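Local coordinates for protein LigF (Sphingobium sp. SYK-6, PDB 4XT0), which cleaves beta-aryl ether bonds of lignin with the help of glutathione, as a beta-etherase of the glutathione S-transferase superfamily, at residues V114-W119 against D165-K170; D107-W112 against V171-A176; E42-W47 against E136-K141. One frame throughout, in Å; residues are numbered along the deposited sequence.

Contact 1 of 3, residues V114-W119 against D165-K170; sequences VSTIGW and DEEFRK
Thr116 and Glu167 make the shortest approach between these two helices: methyl CG2 of Thr116 rests on CG of Glu167 at 3.5 Å, the two side chains crossing at about a right angle. Ile117 extends the carbon-to-carbon packing. Its CD1 reaches CB of Glu167 at 3.7 Å and also stands over one face of the Phe168 ring, 4.1 Å above the plane and displaced toward the rim, while its other branch, CG2, meets the ring at CZ (4.1 Å). One isoleucine thus touches the phenylalanine with both branches, CD1 covering part of the face and CG2 lying near the far carbon.

The torsions account for this division of labour. Thr116 has CG2 anti to the backbone N (chi1 -59° for OG1), which turns the methyl to the neighbouring helix and lets OG1 bond back to the carbonyl O of Trp112, one turn earlier. The bend of Glu167 at chi2 turns its carboxylate back along its own helix and leaves CB and CG facing Ile117 and Thr116; OE2 takes a salt bridge from NZ of Lys170 at 2.7 Å, on the syn side though 32° out of the carboxylate plane.

Farther out, Phe159 touches Thr116, Phe214 lies against Ile117 and Tyr217 against Phe168. The axes of the two segments come within 9.1 Å with their directions 138° apart, and 218 Å² is buried, both sides summed. This is side-chain packing of two obliquely antiparallel helices, 93-121 and 161-182, in the all-helical C-terminal domain of the glutathione S-transferase fold.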
loop_
_atom_site.group_PDB
_atom_site.type_symbol
_atom_site.label_atom_id
_atom_site.label_comp_id
_atom_site.label_asym_id
_atom_site.label_seq_id
_atom_site.Cartn_x
_atom_site.Cartn_y
_atom_site.Cartn_z
ATOM N N VAL A 114 6.585 11.555 5.530
ATOM C CA VAL A 114 6.824 12.881 4.953
ATOM C C VAL A 114 5.555 13.731 5.058
ATOM O O VAL A 114 5.591 14.875 5.504
ATOM C CB VAL A 114 7.264 12.778 3.472
ATOM C CG1 VAL A 114 7.246 14.144 2.796
ATOM C CG2 VAL A 114 8.638 12.131 3.378
ATOM N N SER A 115 4.436 13.135 4.662
ATOM C CA SER A 115 3.136 13.795 4.691
ATOM C C SER A 115 2.767 14.279 6.095
ATOM O O SER A 115 2.351 15.429 6.267
ATOM C CB SER A 115 2.061 12.843 4.142
ATOM O OG SER A 115 0.752 13.329 4.376
ATOM N N THR A 116 2.936 13.417 7.098
ATOM C CA THR A 116 2.620 13.792 8.479
ATOM C C THR A 116 3.343 15.067 8.895
ATOM O O THR A 116 2.762 15.939 9.539
ATOM C CB THR A 116 2.975 12.678 9.485
ATOM O OG1 THR A 116 2.245 11.492 9.156
ATOM C CG2 THR A 116 2.623 13.122 10.913
ATOM N N ILE A 117 4.610 15.184 8.514
ATOM C CA ILE A 117 5.364 16.388 8.837
ATOM C C ILE A 117 4.781 17.580 8.064
ATOM O O ILE A 117 4.668 18.681 8.601
ATOM C CB ILE A 117 6.863 16.206 8.537
ATOM C CG1 ILE A 117 7.429 15.055 9.382
ATOM C CG2 ILE A 117 7.631 17.484 8.815
ATOM C CD1 ILE A 117 6.931 15.055 10.820
ATOM N N GLY A 118 4.380 17.338 6.815
ATOM C CA GLY A 118 3.704 18.340 6.006
ATOM C C GLY A 118 2.406 18.877 6.601
ATOM O O GLY A 118 2.172 20.089 6.588
ATOM N N TRP A 119 1.558 17.991 7.121
ATOM C CA TRP A 119 0.310 18.416 7.763
ATOM C C TRP A 119 0.566 19.251 9.017
ATOM O O TRP A 119 -0.188 20.177 9.328
ATOM C CB TRP A 119 -0.562 17.206 8.122
ATOM C CG TRP A 119 -1.358 16.670 6.962
ATOM C CD1 TRP A 119 -0.950 15.744 6.041
ATOM C CD2 TRP A 119 -2.696 17.034 6.595
ATOM N NE1 TRP A 119 -1.951 15.508 5.130
ATOM C CE2 TRP A 119 -3.032 16.288 5.447
ATOM C CE3 TRP A 119 -3.641 17.913 7.129
ATOM C CZ2 TRP A 119 -4.274 16.397 4.821
ATOM C CZ3 TRP A 119 -4.871 18.019 6.506
ATOM C CH2 TRP A 119 -5.176 17.265 5.365
ATOM N N ASP A 165 8.304 13.098 16.454
ATOM C CA ASP A 165 9.613 12.467 16.601
ATOM C C ASP A 165 9.686 11.152 15.827
ATOM O O ASP A 165 10.655 10.882 15.114
ATOM C CB ASP A 165 9.924 12.203 18.075
ATOM C CG ASP A 165 9.753 13.437 18.944
ATOM O OD1 ASP A 165 9.845 14.564 18.407
ATOM O OD2 ASP A 165 9.531 13.274 20.165
ATOM N N GLU A 166 8.658 10.331 15.981
ATOM C CA GLU A 166 8.645 9.031 15.331
ATOM C C GLU A 166 8.593 9.191 13.803
ATOM O O GLU A 166 9.293 8.481 13.070
ATOM C CB GLU A 166 7.469 8.197 15.836
ATOM C CG GLU A 166 7.146 6.978 14.997
ATOM C CD GLU A 166 8.201 5.883 15.085
ATOM O OE1 GLU A 166 9.200 6.060 15.815
ATOM O OE2 GLU A 166 8.038 4.838 14.413
ATOM N N GLU A 167 7.787 10.144 13.336
ATOM C CA GLU A 167 7.630 10.373 11.903
ATOM C C GLU A 167 8.943 10.792 11.267
ATOM O O GLU A 167 9.285 10.328 10.165
ATOM C CB GLU A 167 6.559 11.430 11.640
ATOM C CG GLU A 167 5.141 10.969 11.960
ATOM C CD GLU A 167 4.823 9.595 11.406
ATOM O OE1 GLU A 167 5.021 9.374 10.198
ATOM O OE2 GLU A 167 4.380 8.724 12.181
ATOM N N PHE A 168 9.668 11.670 11.958
ATOM C CA PHE A 168 10.998 12.092 11.532
ATOM C C PHE A 168 11.952 10.906 11.411
ATOM O O PHE A 168 12.694 10.825 10.433
ATOM C CB PHE A 168 11.587 13.144 12.495
ATOM C CG PHE A 168 11.356 14.555 12.049
ATOM C CD1 PHE A 168 11.915 15.015 10.862
ATOM C CD2 PHE A 168 10.571 15.419 12.796
ATOM C CE1 PHE A 168 11.700 16.317 10.427
ATOM C CE2 PHE A 168 10.354 16.730 12.371
ATOM C CZ PHE A 168 10.919 17.177 11.184
ATOM N N ARG A 169 11.945 9.991 12.388
ATOM C CA ARG A 169 12.810 8.806 12.299
ATOM C C ARG A 169 12.522 7.969 11.058
ATOM O O ARG A 169 13.439 7.444 10.427
ATOM C CB ARG A 169 12.686 7.891 13.520
ATOM C CG ARG A 169 13.782 6.808 13.492
ATOM C CD ARG A 169 13.460 5.521 14.233
ATOM N NE ARG A 169 12.714 4.575 13.418
ATOM C CZ ARG A 169 11.467 4.223 13.686
ATOM N NH1 ARG A 169 10.871 4.745 14.746
ATOM N NH2 ARG A 169 10.825 3.362 12.911
ATOM N N LYS A 170 11.248 7.818 10.717
ATOM C CA LYS A 170 10.883 7.028 9.550
ATOM C C LYS A 170 11.325 7.710 8.248
ATOM O O LYS A 170 11.688 7.041 7.275
ATOM C CB LYS A 170 9.379 6.760 9.547
ATOM C CG LYS A 170 8.971 5.639 10.495
ATOM C CD LYS A 170 7.797 6.031 11.363
ATOM C CE LYS A 170 6.491 5.885 10.627
ATOM N NZ LYS A 170 5.327 6.307 11.454
#

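Contact 2 of 3, residues D107-W112 against V171-A176; sequences DEYFCW and VGVSVA
Tyr109 and Phe110 both hold CG anti to the backbone N (chi1 -166° and -175°), which carries two successive rings out to helix 161-182, where Ser174 meets both. OG of Ser174 lies in the plane of the tyrosine ring at its edge, 3.3 Å from CE2 of Tyr109. Its CB instead approaches the phenylalanine, 3.4 Å from CD1 of Phe110. The hydroxyl itself is bonded to the carbonyl O of Lys170 one turn back, so its meeting with the ring edge is packing. Val173 lies across the end of the tyrosine at about a right angle, with its CB 3.5 Å from OH of Tyr109.

Trp105 meets both rings from the preceding turn, and Ile203 and Ala204 of helix 195-204 press on Phe110. A wider pi-type turn at 107-110 interrupts the regular helix just where the rings emerge. The closest CA atoms, those of Phe110 and Ser174, are 5.9 Å apart, and the axes of the segments cross at -111°. Helices 93-121 and 161-182 thus cross steeply within the helical domain beside the subunit interface, where the hydroxyl of Tyr109 is hydrogen-bonded to Glu147 of the second subunit and ties this packing to the dimer.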
loop_
_atom_site.group_PDB
_atom_site.type_symbol
_atom_site.label_atom_id
_atom_site.label_comp_id
_atom_site.label_asym_id
_atom_site.label_seq_id
_atom_site.Cartn_x
_atom_site.Cartn_y
_atom_site.Cartn_z
ATOM N N ASP A 107 3.423 4.047 -1.010
ATOM C CA ASP A 107 2.048 4.061 -0.468
ATOM C C ASP A 107 1.926 3.625 0.988
ATOM O O ASP A 107 1.004 4.052 1.687
ATOM C CB ASP A 107 1.120 3.166 -1.313
ATOM C CG ASP A 107 0.720 3.811 -2.640
ATOM O OD1 ASP A 107 0.554 5.053 -2.696
ATOM O OD2 ASP A 107 0.570 3.082 -3.641
ATOM N N GLU A 108 2.820 2.757 1.446
ATOM C CA GLU A 108 2.654 2.153 2.768
ATOM C C GLU A 108 3.606 2.698 3.822
ATOM O O GLU A 108 3.449 2.397 4.998
ATOM C CB GLU A 108 2.831 0.633 2.670
ATOM C CG GLU A 108 1.803 -0.009 1.727
ATOM C CD GLU A 108 2.174 -1.412 1.276
ATOM O OE1 GLU A 108 2.922 -2.086 2.015
ATOM O OE2 GLU A 108 1.697 -1.841 0.186
ATOM N N TYR A 109 4.611 3.464 3.410
ATOM C CA TYR A 109 5.621 3.930 4.375
ATOM C C TYR A 109 6.119 5.350 4.090
ATOM O O TYR A 109 5.947 6.250 4.907
ATOM C CB TYR A 109 6.797 2.940 4.386
ATOM C CG TYR A 109 7.767 3.091 5.546
ATOM C CD1 TYR A 109 7.600 2.358 6.717
ATOM C CD2 TYR A 109 8.861 3.952 5.462
ATOM C CE1 TYR A 109 8.504 2.490 7.797
ATOM C CE2 TYR A 109 9.766 4.081 6.519
ATOM C CZ TYR A 109 9.582 3.348 7.679
ATOM O OH TYR A 109 10.474 3.475 8.721
ATOM N N PHE A 110 6.729 5.542 2.920
ATOM C CA PHE A 110 7.481 6.765 2.622
ATOM C C PHE A 110 6.580 7.999 2.527
ATOM O O PHE A 110 6.896 9.048 3.096
ATOM C CB PHE A 110 8.284 6.575 1.315
ATOM C CG PHE A 110 9.197 7.739 0.956
ATOM C CD1 PHE A 110 9.680 8.604 1.925
ATOM C CD2 PHE A 110 9.559 7.958 -0.370
ATOM C CE1 PHE A 110 10.497 9.664 1.583
ATOM C CE2 PHE A 110 10.388 9.018 -0.725
ATOM C CZ PHE A 110 10.857 9.877 0.254
ATOM N N CYS A 111 5.469 7.891 1.804
ATOM C CA CYS A 111 4.590 9.042 1.653
ATOM C C CYS A 111 4.076 9.520 3.009
ATOM O O CYS A 111 4.036 10.713 3.270
ATOM C CB CYS A 111 3.398 8.727 0.745
ATOM S SG CYS A 111 2.210 10.104 0.645
ATOM N N TRP A 112 3.710 8.589 3.879
ATOM C CA TRP A 112 3.017 8.971 5.103
ATOM C C TRP A 112 3.884 9.660 6.159
ATOM O O TRP A 112 3.403 10.563 6.863
ATOM C CB TRP A 112 2.313 7.741 5.698
ATOM C CG TRP A 112 1.320 7.136 4.744
ATOM C CD1 TRP A 112 1.147 5.807 4.482
ATOM C CD2 TRP A 112 0.387 7.836 3.893
ATOM N NE1 TRP A 112 0.157 5.635 3.545
ATOM C CE2 TRP A 112 -0.322 6.862 3.164
ATOM C CE3 TRP A 112 0.077 9.190 3.687
ATOM C CZ2 TRP A 112 -1.318 7.195 2.241
ATOM C CZ3 TRP A 112 -0.909 9.519 2.766
ATOM C CH2 TRP A 112 -1.596 8.525 2.058
ATOM N N VAL A 171 11.311 9.041 8.233
ATOM C CA VAL A 171 11.832 9.760 7.078
ATOM C C VAL A 171 13.308 9.390 6.909
ATOM O O VAL A 171 13.762 9.113 5.799
ATOM C CB VAL A 171 11.674 11.305 7.213
ATOM C CG1 VAL A 171 12.362 12.015 6.057
ATOM C CG2 VAL A 171 10.206 11.693 7.252
ATOM N N GLY A 172 14.042 9.369 8.017
ATOM C CA GLY A 172 15.436 8.978 7.992
ATOM C C GLY A 172 15.607 7.578 7.437
ATOM O O GLY A 172 16.442 7.357 6.565
ATOM N N VAL A 173 14.811 6.633 7.932
ATOM C CA VAL A 173 14.824 5.269 7.402
ATOM C C VAL A 173 14.570 5.279 5.905
ATOM O O VAL A 173 15.263 4.589 5.153
ATOM C CB VAL A 173 13.772 4.361 8.083
ATOM C CG1 VAL A 173 13.630 3.049 7.323
ATOM C CG2 VAL A 173 14.154 4.095 9.519
ATOM N N SER A 174 13.595 6.083 5.475
ATOM C CA SER A 174 13.184 6.109 4.069
ATOM C C SER A 174 14.294 6.607 3.162
ATOM O O SER A 174 14.543 6.056 2.090
ATOM C CB SER A 174 11.944 6.992 3.876
ATOM O OG SER A 174 10.814 6.463 4.545
ATOM N N VAL A 175 14.949 7.672 3.598
ATOM C CA VAL A 175 16.028 8.287 2.839
ATOM C C VAL A 175 17.271 7.381 2.774
ATOM O O VAL A 175 17.931 7.302 1.732
ATOM C CB VAL A 175 16.378 9.667 3.455
ATOM C CG1 VAL A 175 17.795 10.080 3.123
ATOM C CG2 VAL A 175 15.364 10.703 2.988
ATOM N N ALA A 176 17.588 6.704 3.879
ATOM C CA ALA A 176 18.677 5.729 3.889
ATOM C C ALA A 176 18.397 4.584 2.905
ATOM O O ALA A 176 19.299 4.111 2.218
ATOM C CB ALA A 176 18.902 5.172 5.305
#

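Contact 3 of 3, residues E42-W47 against E136-K141. With GSH (glutathione), chain B.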
loop_
_atom_site.group_PDB
_atom_site.type_symbol
_atom_site.label_atom_id
_atom_site.label_comp_id
_atom_site.label_asym_id
_atom_site.label_seq_id
_atom_site.Cartn_x
_atom_site.Cartn_y
_atom_site.Cartn_z
ATOM N N GLU A 42 -11.473 22.979 -2.617
ATOM C CA GLU A 42 -12.277 22.515 -3.743
ATOM C C GLU A 42 -12.370 20.990 -3.782
ATOM O O GLU A 42 -13.309 20.446 -4.372
ATOM C CB GLU A 42 -11.719 23.051 -5.067
ATOM C CG GLU A 42 -12.109 24.506 -5.320
ATOM C CD GLU A 42 -11.587 25.063 -6.636
ATOM O OE1 GLU A 42 -10.864 24.343 -7.367
ATOM O OE2 GLU A 42 -11.895 26.242 -6.929
ATOM N N GLN A 43 -11.434 20.291 -3.136
ATOM C CA GLN A 43 -11.514 18.818 -3.114
ATOM C C GLN A 43 -12.726 18.381 -2.292
ATOM O O GLN A 43 -13.122 17.217 -2.326
ATOM C CB GLN A 43 -10.220 18.179 -2.567
ATOM C CG GLN A 43 -9.974 18.337 -1.068
ATOM C CD GLN A 43 -9.280 19.654 -0.723
ATOM O OE1 GLN A 43 -9.381 20.632 -1.464
ATOM N NE2 GLN A 43 -8.574 19.678 0.399
ATOM N N HIS A 44 -13.323 19.330 -1.567
ATOM C CA HIS A 44 -14.500 19.047 -0.749
ATOM C C HIS A 44 -15.749 19.689 -1.332
ATOM O O HIS A 44 -16.805 19.695 -0.704
ATOM C CB HIS A 44 -14.288 19.546 0.682
ATOM C CG HIS A 44 -13.100 18.937 1.354
ATOM N ND1 HIS A 44 -12.398 19.580 2.351
ATOM C CD2 HIS A 44 -12.486 17.745 1.171
ATOM C CE1 HIS A 44 -11.402 18.814 2.753
ATOM N NE2 HIS A 44 -11.430 17.692 2.049
ATOM N N SER A 45 -15.622 20.248 -2.531
ATOM C CA SER A 45 -16.753 20.898 -3.177
ATOM C C SER A 45 -17.745 19.832 -3.614
ATOM O O SER A 45 -17.375 18.662 -3.760
ATOM C CB SER A 45 -16.299 21.736 -4.374
ATOM O OG SER A 45 -15.800 20.908 -5.411
ATOM N N ASP A 46 -18.999 20.227 -3.815
ATOM C CA ASP A 46 -20.020 19.289 -4.277
ATOM C C ASP A 46 -19.729 18.819 -5.700
ATOM O O ASP A 46 -19.988 17.667 -6.041
ATOM C CB ASP A 46 -21.415 19.916 -4.209
ATOM C CG ASP A 46 -21.882 20.155 -2.782
ATOM O OD1 ASP A 46 -21.554 19.333 -1.895
ATOM O OD2 ASP A 46 -22.576 21.167 -2.549
ATOM N N TRP A 47 -19.180 19.704 -6.528
ATOM C CA TRP A 47 -18.899 19.330 -7.907
ATOM C C TRP A 47 -17.731 18.349 -7.990
ATOM O O TRP A 47 -17.722 17.485 -8.863
ATOM C CB TRP A 47 -18.639 20.566 -8.788
ATOM C CG TRP A 47 -17.338 21.303 -8.588
ATOM C CD1 TRP A 47 -17.157 22.468 -7.895
ATOM C CD2 TRP A 47 -16.046 20.956 -9.128
ATOM N NE1 TRP A 47 -15.838 22.855 -7.951
ATOM C CE2 TRP A 47 -15.137 21.948 -8.701
ATOM C CE3 TRP A 47 -15.575 19.900 -9.919
ATOM C CZ2 TRP A 47 -13.779 21.914 -9.037
ATOM C CZ3 TRP A 47 -14.219 19.867 -10.252
ATOM C CH2 TRP A 47 -13.342 20.868 -9.811
ATOM N N GLU A 136 -14.823 23.981 11.989
ATOM C CA GLU A 136 -15.470 22.766 12.467
ATOM C C GLU A 136 -16.703 22.414 11.634
ATOM O O GLU A 136 -16.991 21.238 11.411
ATOM C CB GLU A 136 -15.848 22.903 13.945
ATOM C CG GLU A 136 -15.769 21.586 14.707
ATOM C CD GLU A 136 -14.386 20.952 14.633
ATOM O OE1 GLU A 136 -13.377 21.675 14.788
ATOM O OE2 GLU A 136 -14.306 19.727 14.404
ATOM N N GLU A 137 -17.419 23.433 11.169
ATOM C CA GLU A 137 -18.569 23.214 10.300
ATOM C C GLU A 137 -18.156 22.516 9.015
ATOM O O GLU A 137 -18.805 21.565 8.580
ATOM C CB GLU A 137 -19.260 24.531 9.957
ATOM C CG GLU A 137 -20.453 24.357 9.030
ATOM C CD GLU A 137 -20.888 25.654 8.374
ATOM O OE1 GLU A 137 -20.147 26.657 8.478
ATOM O OE2 GLU A 137 -21.970 25.668 7.749
ATOM N N HIS A 138 -17.076 23.001 8.410
ATOM C CA HIS A 138 -16.582 22.437 7.157
ATOM C C HIS A 138 -16.137 20.992 7.351
ATOM O O HIS A 138 -16.507 20.112 6.576
ATOM C CB HIS A 138 -15.427 23.273 6.600
ATOM C CG HIS A 138 -14.824 22.710 5.348
ATOM N ND1 HIS A 138 -15.491 22.687 4.141
ATOM C CD2 HIS A 138 -13.622 22.125 5.120
ATOM C CE1 HIS A 138 -14.723 22.128 3.224
ATOM N NE2 HIS A 138 -13.582 21.777 3.793
ATOM N N ILE A 139 -15.348 20.753 8.393
ATOM C CA ILE A 139 -14.828 19.420 8.676
ATOM C C ILE A 139 -15.956 18.428 8.924
ATOM O O ILE A 139 -15.932 17.304 8.422
ATOM C CB ILE A 139 -13.892 19.422 9.906
ATOM C CG1 ILE A 139 -12.667 20.304 9.655
ATOM C CG2 ILE A 139 -13.464 18.007 10.264
ATOM C CD1 ILE A 139 -11.899 19.933 8.414
ATOM N N ASN A 140 -16.952 18.860 9.691
ATOM C CA ASN A 140 -18.005 17.962 10.146
ATOM C C ASN A 140 -18.973 17.535 9.052
ATOM O O ASN A 140 -19.527 16.436 9.114
ATOM C CB ASN A 140 -18.783 18.606 11.300
ATOM C CG ASN A 140 -18.054 18.485 12.623
ATOM O OD1 ASN A 140 -17.261 17.558 12.821
ATOM N ND2 ASN A 140 -18.312 19.419 13.534
ATOM N N LYS A 141 -19.181 18.385 8.052
ATOM C CA LYS A 141 -20.152 18.050 7.019
ATOM C C LYS A 141 -19.572 17.875 5.606
ATOM O O LYS A 141 -20.292 17.457 4.698
ATOM C CB LYS A 141 -21.257 19.106 6.992
ATOM C CG LYS A 141 -20.914 20.375 6.243
ATOM C CD LYS A 141 -22.096 20.816 5.389
ATOM C CE LYS A 141 -21.816 22.123 4.665
ATOM N NZ LYS A 141 -22.908 22.456 3.708
HETATM N N1 GSH B . -4.277 6.951 -1.375
HETATM C CA1 GSH B . -4.594 8.189 -2.102
HETATM C C1 GSH B . -3.790 8.323 -3.391
HETATM O O11 GSH B . -4.285 8.857 -4.365
HETATM O O12 GSH B . -2.526 7.878 -3.472
HETATM C CB1 GSH B . -4.284 9.382 -1.176
HETATM C CG1 GSH B . -4.767 10.657 -1.861
HETATM C CD1 GSH B . -4.376 11.867 -1.033
HETATM O OE1 GSH B . -3.929 11.723 0.088
HETATM N N2 GSH B . -4.530 13.100 -1.557
HETATM C CA2 GSH B . -4.165 14.296 -0.781
HETATM C C2 GSH B . -5.404 15.140 -0.562
HETATM O O2 GSH B . -6.335 15.048 -1.342
HETATM C CB2 GSH B . -3.165 15.138 -1.585
HETATM S SG2 GSH B . -1.527 14.347 -1.693
HETATM N N3 GSH B . -5.483 16.011 0.486
HETATM C CA3 GSH B . -6.693 16.837 0.638
HETATM C C3 GSH B . -7.571 16.439 1.806
HETATM O O31 GSH B . -8.385 17.234 2.221
HETATM O O32 GSH B . -7.469 15.223 2.380
#
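His44 and His138 join the two domains of the glutathione S-transferase fold, the first from the thioredoxin-like N-terminal domain beside glutathione, the second from helix 132-142 of the C-terminal domain. The tight part is a single hydrogen bond, ND1 of His44 to NE2 of His138 at 2.9 Å, bent moderately to 155°; either nitrogen could be the donor. Each nitrogen lies near the plane of the opposite ring, at its edge, and the planes are turned by 41°, so the rings meet rim to rim without stacking. His138 extends with CG anti to its backbone N, which carries the imidazole to His44; its ND1 is bonded to Asn142.

The rest is loose: only 92 Å² is buried, both sides summed, the nearest CA atoms, of His44 and His138, are 8.9 Å apart, and the charged ends of Asp46 and Lys141 stay separated. Beside the joint, Ser45 turns its OG back to O of Glu42 (2.7 Å) and caps N of Phe48, as the N-cap residue of helix 46-51.

On the ligand side, NE2 of His44 makes a weak bond to O31 of glutathione. An alanine here would probably leave NE2 of His138 without its mate and O31 of glutathione with one weak bond fewer. NE2 of Gln43 reaches the same O31 at 3.1 Å along an almost straight N-H line, 177°.

In the fold
Contacts 1 and 2 are neighbouring parts of one interface: both pair helix 93-121 with helix 161-182, their centres lie about 9 Å apart, and they touch directly, CG of Lys170 coming 3.2 Å from OH of Tyr109. Along the chain the order is 107-112, 114-119, 165-170, 171-176, so contact 2 encloses contact 1. Contact 3 lies apart, its centre about 26 Å from that of contact 1 and about 30 Å from that of contact 2. Segment 42-47 precedes them all and 136-141 lies between them in the sequence. Contacts 1 and 2 join two long helices of the C-terminal domain, and both touch the second subunit; contact 3 connects that domain to the glutathione-binding N-terminal domain.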